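Local coordinates for isoprenyl transferase (Campylobacter jejuni, PDB 3UGS), which probably catalyses magnesium-dependent condensation of isopentenyl diphosphate with allylic pyrophosphates, building long polyprenyl diphosphates such as undecaprenyl diphosphate, at residues H9-M14 / N183-Q188; L167-M172 / W187-A192. One frame throughout, in Å; residues are numbered along the deposited sequence.

Interaction 1 (H9-M14 / N183-Q188). With FFT ((2Z,6Z)-3,7,11-trimethyldodeca-2,6,10-trien-1-yl dihydrogen phosphate), chain C.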
loop_
_atom_site.group_PDB
_atom_site.type_symbol
_atom_site.label_atom_id
_atom_site.label_comp_id
_atom_site.label_asym_id
_atom_site.label_seq_id
_atom_site.Cartn_x
_atom_site.Cartn_y
_atom_site.Cartn_z
ATOM N N HIS A 9 6.745 -11.007 9.913
ATOM C CA HIS A 9 5.502 -11.084 9.128
ATOM C C HIS A 9 5.798 -10.962 7.680
ATOM O O HIS A 9 6.156 -9.925 7.183
ATOM C CB HIS A 9 4.513 -10.021 9.556
ATOM C CG HIS A 9 3.157 -10.156 8.950
ATOM N ND1 HIS A 9 2.169 -9.254 9.185
ATOM C CD2 HIS A 9 2.627 -11.091 8.098
ATOM C CE1 HIS A 9 1.050 -9.617 8.526
ATOM N NE2 HIS A 9 1.325 -10.739 7.852
ATOM N N LEU A 10 5.640 -12.087 7.026
ATOM C CA LEU A 10 5.812 -12.211 5.595
ATOM C C LEU A 10 4.455 -12.328 4.930
ATOM O O LEU A 10 3.640 -13.186 5.303
ATOM C CB LEU A 10 6.656 -13.428 5.273
ATOM C CG LEU A 10 6.852 -13.762 3.784
ATOM C CD1 LEU A 10 7.550 -12.663 2.994
ATOM C CD2 LEU A 10 7.621 -15.078 3.667
ATOM N N ALA A 11 4.221 -11.457 3.960
ATOM C CA ALA A 11 2.986 -11.505 3.155
ATOM C C ALA A 11 3.301 -11.863 1.704
ATOM O O ALA A 11 4.293 -11.396 1.105
ATOM C CB ALA A 11 2.207 -10.203 3.223
ATOM N N VAL A 12 2.410 -12.678 1.146
ATOM C CA VAL A 12 2.583 -13.209 -0.184
ATOM C C VAL A 12 1.324 -13.146 -1.011
ATOM O O VAL A 12 0.233 -13.564 -0.582
ATOM C CB VAL A 12 3.066 -14.671 -0.137
ATOM C CG1 VAL A 12 3.146 -15.250 -1.541
ATOM C CG2 VAL A 12 4.414 -14.764 0.563
ATOM N N VAL A 13 1.497 -12.629 -2.208
ATOM C CA VAL A 13 0.462 -12.640 -3.210
ATOM C C VAL A 13 1.035 -13.062 -4.544
ATOM O O VAL A 13 2.108 -12.640 -4.961
ATOM C CB VAL A 13 -0.276 -11.303 -3.382
ATOM C CG1 VAL A 13 0.697 -10.195 -3.745
ATOM C CG2 VAL A 13 -1.368 -11.457 -4.473
ATOM N N MET A 14 0.287 -13.909 -5.219
ATOM C CA MET A 14 0.702 -14.399 -6.556
ATOM C C MET A 14 -0.199 -13.816 -7.624
ATOM O O MET A 14 -1.319 -13.446 -7.364
ATOM C CB MET A 14 0.676 -15.919 -6.607
ATOM C CG MET A 14 1.356 -16.539 -5.393
ATOM S SD MET A 14 0.567 -18.075 -4.883
ATOM C CE MET A 14 1.497 -18.456 -3.395
ATOM N N ASN A 183 -5.295 -4.306 -3.160
ATOM C CA ASN A 183 -6.154 -4.254 -1.937
ATOM C C ASN A 183 -5.741 -5.252 -0.853
ATOM O O ASN A 183 -6.559 -5.757 -0.081
ATOM C CB ASN A 183 -7.624 -4.481 -2.296
ATOM C CG ASN A 183 -8.590 -3.738 -1.373
ATOM O OD1 ASN A 183 -8.176 -2.927 -0.555
ATOM N ND2 ASN A 183 -9.880 -4.024 -1.500
ATOM N N PHE A 184 -4.442 -5.532 -0.843
ATOM C CA PHE A 184 -3.861 -6.504 0.084
ATOM C C PHE A 184 -3.109 -5.833 1.221
ATOM O O PHE A 184 -2.016 -5.296 1.044
ATOM C CB PHE A 184 -2.968 -7.530 -0.646
ATOM C CG PHE A 184 -2.604 -8.737 0.191
ATOM C CD1 PHE A 184 -3.538 -9.381 0.980
ATOM C CD2 PHE A 184 -1.315 -9.237 0.169
ATOM C CE1 PHE A 184 -3.183 -10.485 1.743
ATOM C CE2 PHE A 184 -0.953 -10.326 0.933
ATOM C CZ PHE A 184 -1.893 -10.956 1.717
ATOM N N LEU A 185 -3.719 -5.882 2.404
ATOM C CA LEU A 185 -3.045 -5.412 3.644
ATOM C C LEU A 185 -2.395 -4.009 3.536
ATOM O O LEU A 185 -1.274 -3.725 3.987
ATOM C CB LEU A 185 -1.945 -6.383 4.013
ATOM C CG LEU A 185 -2.393 -7.837 4.267
ATOM C CD1 LEU A 185 -1.163 -8.718 4.467
ATOM C CD2 LEU A 185 -3.378 -7.906 5.446
ATOM N N LEU A 186 -3.129 -3.108 2.938
ATOM C CA LEU A 186 -2.597 -1.737 2.707
ATOM C C LEU A 186 -2.117 -1.036 3.989
ATOM O O LEU A 186 -1.051 -0.416 4.064
ATOM C CB LEU A 186 -3.617 -0.892 1.971
ATOM C CG LEU A 186 -3.939 -1.431 0.550
ATOM C CD1 LEU A 186 -5.142 -0.692 -0.093
ATOM C CD2 LEU A 186 -2.706 -1.379 -0.359
ATOM N N TRP A 187 -2.947 -1.098 4.999
ATOM C CA TRP A 187 -2.630 -0.408 6.263
ATOM C C TRP A 187 -1.341 -0.939 6.882
ATOM O O TRP A 187 -0.415 -0.211 7.261
ATOM C CB TRP A 187 -3.776 -0.530 7.245
ATOM C CG TRP A 187 -3.539 0.168 8.556
ATOM C CD1 TRP A 187 -2.773 -0.253 9.612
ATOM C CD2 TRP A 187 -4.105 1.440 8.972
ATOM N NE1 TRP A 187 -2.830 0.659 10.622
ATOM C CE2 TRP A 187 -3.630 1.674 10.299
ATOM C CE3 TRP A 187 -4.978 2.354 8.391
ATOM C CZ2 TRP A 187 -3.988 2.774 10.998
ATOM C CZ3 TRP A 187 -5.308 3.466 9.076
ATOM C CH2 TRP A 187 -4.838 3.675 10.374
ATOM N N GLN A 188 -1.304 -2.247 6.956
ATOM C CA GLN A 188 -0.171 -3.008 7.510
ATOM C C GLN A 188 1.152 -2.784 6.726
ATOM O O GLN A 188 2.271 -2.867 7.251
ATOM C CB GLN A 188 -0.503 -4.475 7.579
ATOM C CG GLN A 188 -1.640 -4.838 8.526
ATOM C CD GLN A 188 -2.994 -4.869 7.791
ATOM O OE1 GLN A 188 -3.111 -4.336 6.689
ATOM N NE2 GLN A 188 -4.009 -5.520 8.396
HETATM O O3 FFT C . -2.923 -8.188 -8.681
HETATM P P FFT C . -3.546 -9.434 -9.252
HETATM O O1 FFT C . -2.558 -10.538 -9.474
HETATM O O2 FFT C . -4.477 -9.094 -10.402
HETATM O O FFT C . -4.535 -10.065 -8.133
HETATM C C14 FFT C . -4.008 -10.699 -6.949
HETATM C C13 FFT C . -5.111 -11.016 -5.963
HETATM C C11 FFT C . -5.336 -12.242 -5.504
HETATM C C12 FFT C . -6.438 -12.494 -4.545
HETATM C C10 FFT C . -4.437 -13.396 -5.852
HETATM C C9 FFT C . -5.193 -14.548 -6.448
HETATM C C8 FFT C . -4.216 -15.534 -7.064
HETATM C C6 FFT C . -4.061 -16.778 -6.571
HETATM C C7 FFT C . -3.109 -17.767 -7.202
HETATM C C5 FFT C . -4.858 -17.197 -5.368
HETATM C C4 FFT C . -5.087 -18.684 -5.509
HETATM C C3 FFT C . -6.163 -19.186 -4.576
HETATM C C1 FFT C . -6.240 -20.514 -4.316
HETATM C C2 FFT C . -5.257 -21.484 -4.952
HETATM C C FFT C . -7.318 -21.010 -3.375
#
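Ala-11 meets both Phe-184 and Leu-185 through its single methyl group, and this is where the contact packs tightly. Ala-11 CB lies 3.9 Å from Phe-184 CE2 and an equal 3.9 Å from Leu-185 CD1. That leucine methyl also rests on one face of the Phe-184 ring, 3.6 Å above its plane and offset toward the rim. Phe-184 CG is anti to the backbone N (chi1 -166°), which carries the ring to the strand, where CE2 also comes within 3.8 Å of the backbone oxygen of Val-12. The ring approaches obliquely and is further fixed by stacking with Phe-57. Towards both ends the fit slackens: Val-13 CB is 4.2 Å from Phe-184 CD2, and His-9 NE2 stays 4.7 Å from Leu-185 CD1 and is hydrogen-bonded instead to Ser-55 OG.

Strand 9-14 is an inner strand of the parallel sheet of the cis-prenyltransferase fold, between strands 53-60 and 171-175, and its C-terminal end leads into the substrate pocket. There the contact gives way to bound farnesyl monophosphate. Val-13 CG2, anti to the backbone N, touches FFT C14 at 3.7 Å, while the backbone oxygen of Met-14, a partly exposed residue, lies 3.5 Å from FFT C10. The phosphate is gripped by residues including Arg-174 and Ser-182, the latter just ahead of 183-188.

Interaction 2 (L167-M172 / W187-A192)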
loop_
_atom_site.group_PDB
_atom_site.type_symbol
_atom_site.label_atom_id
_atom_site.label_comp_id
_atom_site.label_asym_id
_atom_site.label_seq_id
_atom_site.Cartn_x
_atom_site.Cartn_y
_atom_site.Cartn_z
ATOM N N LEU A 167 -0.917 -6.923 12.863
ATOM C CA LEU A 167 0.555 -7.021 12.690
ATOM C C LEU A 167 1.088 -6.376 11.405
ATOM O O LEU A 167 0.691 -6.714 10.284
ATOM C CB LEU A 167 1.019 -8.481 12.745
ATOM C CG LEU A 167 2.542 -8.665 12.890
ATOM C CD1 LEU A 167 3.114 -8.114 14.186
ATOM C CD2 LEU A 167 2.872 -10.131 12.778
ATOM N N ASP A 168 2.007 -5.451 11.591
ATOM C CA ASP A 168 2.695 -4.794 10.438
ATOM C C ASP A 168 3.388 -5.883 9.594
ATOM O O ASP A 168 3.901 -6.890 10.085
ATOM C CB ASP A 168 3.751 -3.751 10.824
ATOM C CG ASP A 168 3.174 -2.459 11.439
ATOM O OD1 ASP A 168 1.992 -2.118 11.214
ATOM O OD2 ASP A 168 3.943 -1.763 12.166
ATOM N N VAL A 169 3.287 -5.679 8.295
ATOM C CA VAL A 169 3.987 -6.494 7.299
ATOM C C VAL A 169 5.408 -5.955 7.202
ATOM O O VAL A 169 5.645 -4.769 7.042
ATOM C CB VAL A 169 3.328 -6.444 5.898
ATOM C CG1 VAL A 169 4.264 -7.021 4.828
ATOM C CG2 VAL A 169 1.951 -7.117 5.921
ATOM N N ASP A 170 6.351 -6.846 7.361
ATOM C CA ASP A 170 7.795 -6.519 7.174
ATOM C C ASP A 170 8.217 -6.654 5.752
ATOM O O ASP A 170 8.865 -5.777 5.181
ATOM C CB ASP A 170 8.655 -7.405 8.048
ATOM C CG ASP A 170 8.289 -7.243 9.529
ATOM O OD1 ASP A 170 8.358 -6.082 10.055
ATOM O OD2 ASP A 170 7.915 -8.265 10.154
ATOM N N LEU A 171 7.806 -7.780 5.184
ATOM C CA LEU A 171 8.032 -8.086 3.747
ATOM C C LEU A 171 6.783 -8.503 2.977
ATOM O O LEU A 171 6.106 -9.467 3.301
ATOM C CB LEU A 171 9.106 -9.145 3.568
ATOM C CG LEU A 171 9.489 -9.361 2.105
ATOM C CD1 LEU A 171 10.020 -8.094 1.457
ATOM C CD2 LEU A 171 10.494 -10.483 1.954
ATOM N N MET A 172 6.521 -7.737 1.940
ATOM C CA MET A 172 5.464 -8.022 0.964
ATOM C C MET A 172 6.099 -8.554 -0.325
ATOM O O MET A 172 6.693 -7.824 -1.098
ATOM C CB MET A 172 4.606 -6.792 0.675
ATOM C CG MET A 172 3.548 -6.984 -0.399
ATOM S SD MET A 172 2.240 -8.131 0.057
ATOM C CE MET A 172 1.133 -7.176 1.062
ATOM N N TRP A 187 -2.947 -1.098 4.999
ATOM C CA TRP A 187 -2.630 -0.408 6.263
ATOM C C TRP A 187 -1.341 -0.939 6.882
ATOM O O TRP A 187 -0.415 -0.211 7.261
ATOM C CB TRP A 187 -3.776 -0.530 7.245
ATOM C CG TRP A 187 -3.539 0.168 8.556
ATOM C CD1 TRP A 187 -2.773 -0.253 9.612
ATOM C CD2 TRP A 187 -4.105 1.440 8.972
ATOM N NE1 TRP A 187 -2.830 0.659 10.622
ATOM C CE2 TRP A 187 -3.630 1.674 10.299
ATOM C CE3 TRP A 187 -4.978 2.354 8.391
ATOM C CZ2 TRP A 187 -3.988 2.774 10.998
ATOM C CZ3 TRP A 187 -5.308 3.466 9.076
ATOM C CH2 TRP A 187 -4.838 3.675 10.374
ATOM N N GLN A 188 -1.304 -2.247 6.956
ATOM C CA GLN A 188 -0.171 -3.008 7.510
ATOM C C GLN A 188 1.152 -2.784 6.726
ATOM O O GLN A 188 2.271 -2.867 7.251
ATOM C CB GLN A 188 -0.503 -4.475 7.579
ATOM C CG GLN A 188 -1.640 -4.838 8.526
ATOM C CD GLN A 188 -2.994 -4.869 7.791
ATOM O OE1 GLN A 188 -3.111 -4.336 6.689
ATOM N NE2 GLN A 188 -4.009 -5.520 8.396
ATOM N N CYS A 189 0.988 -2.447 5.466
ATOM C CA CYS A 189 2.122 -2.323 4.544
ATOM C C CYS A 189 2.707 -0.922 4.461
ATOM O O CYS A 189 3.552 -0.644 3.626
ATOM C CB CYS A 189 1.721 -2.802 3.134
ATOM S SG CYS A 189 1.713 -4.633 2.947
ATOM N N SER A 190 2.251 -0.023 5.316
ATOM C CA SER A 190 2.640 1.397 5.170
ATOM C C SER A 190 4.140 1.532 4.988
ATOM O O SER A 190 4.613 2.258 4.097
ATOM C CB SER A 190 2.182 2.284 6.334
ATOM O OG SER A 190 2.571 1.751 7.554
ATOM N N TYR A 191 4.850 0.823 5.869
ATOM C CA TYR A 191 6.337 0.716 5.846
ATOM C C TYR A 191 6.935 -0.684 5.508
ATOM O O TYR A 191 8.110 -0.963 5.703
ATOM C CB TYR A 191 6.910 1.214 7.161
ATOM C CG TYR A 191 6.885 2.710 7.203
ATOM C CD1 TYR A 191 7.879 3.464 6.559
ATOM C CD2 TYR A 191 5.851 3.384 7.822
ATOM C CE1 TYR A 191 7.845 4.857 6.557
ATOM C CE2 TYR A 191 5.798 4.772 7.813
ATOM C CZ TYR A 191 6.798 5.494 7.181
ATOM O OH TYR A 191 6.729 6.872 7.207
ATOM N N ALA A 192 6.094 -1.547 4.986
ATOM C CA ALA A 192 6.537 -2.853 4.521
ATOM C C ALA A 192 7.522 -2.735 3.321
ATOM O O ALA A 192 7.348 -1.968 2.375
ATOM C CB ALA A 192 5.365 -3.731 4.152
#
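Val-169 is the bump of this contact, and Gln-188, Cys-189 and Ala-192 line the hollow that receives it. Its branches divide the work. CG1, anti to the backbone N (chi1 166°), presses on Ala-192 CB at 3.5 Å; CG2, anti to the carbonyl carbon, meets Gln-188 CB at 4.0 Å; and the stem atom Val-169 CB sits 3.8 Å from Cys-189 SG. The hollow owes its curvature to two overlapping type I turns, Trp-187 to Ser-190 and Cys-189 to Ala-192, which wrap the chain around the valine.

Behind the bump, Val-169 N donates to Gln-188 O (3.2 Å, N-H...O angle 155°), approaching from above the carbonyl plane, 53° out of it. A second fit brings Gln-188 CG to 3.5 Å from the backbone oxygen of Leu-167; the bend at chi2 then leads the amide away to Leu-165 O and Glu-139. Met-172 CE also abuts Cys-189 SG, though their modelled separation is doubtfully short.

At the subunit interface Asp-168 forms a salt bridge with Arg-137 of the second subunit. Within the chain, strand 171-175 runs between strands 9-14 and 193-197 of the parallel sheet: Val-169 and Met-172 pack on Ala-11 of the first, while the CB of Leu-171 points away from the 187-192 loop, and its side chain packs on Ile-212 of helix 206-218.

In the fold
From the N terminus, strand 9-14 comes first, and interaction 1 joins it to 183-188, closing a loop of 168 residues that contains most of the fold's strands and helices. Interaction 2 begins within that loop, at 167-172, and ends at 187-192, closing only 14 residues. The two loops therefore cross rather than nest, and their second segments share Trp-187 and Gln-188. A probable hydrogen bond from Ala-11 N to Leu-171 O (2.8 Å) joins the first segments where strand 171-175 begins beside strand 9-14. Together the contacts bind the connection between strands 171-175 and 193-197 back onto the sheet, and both reach the second subunit.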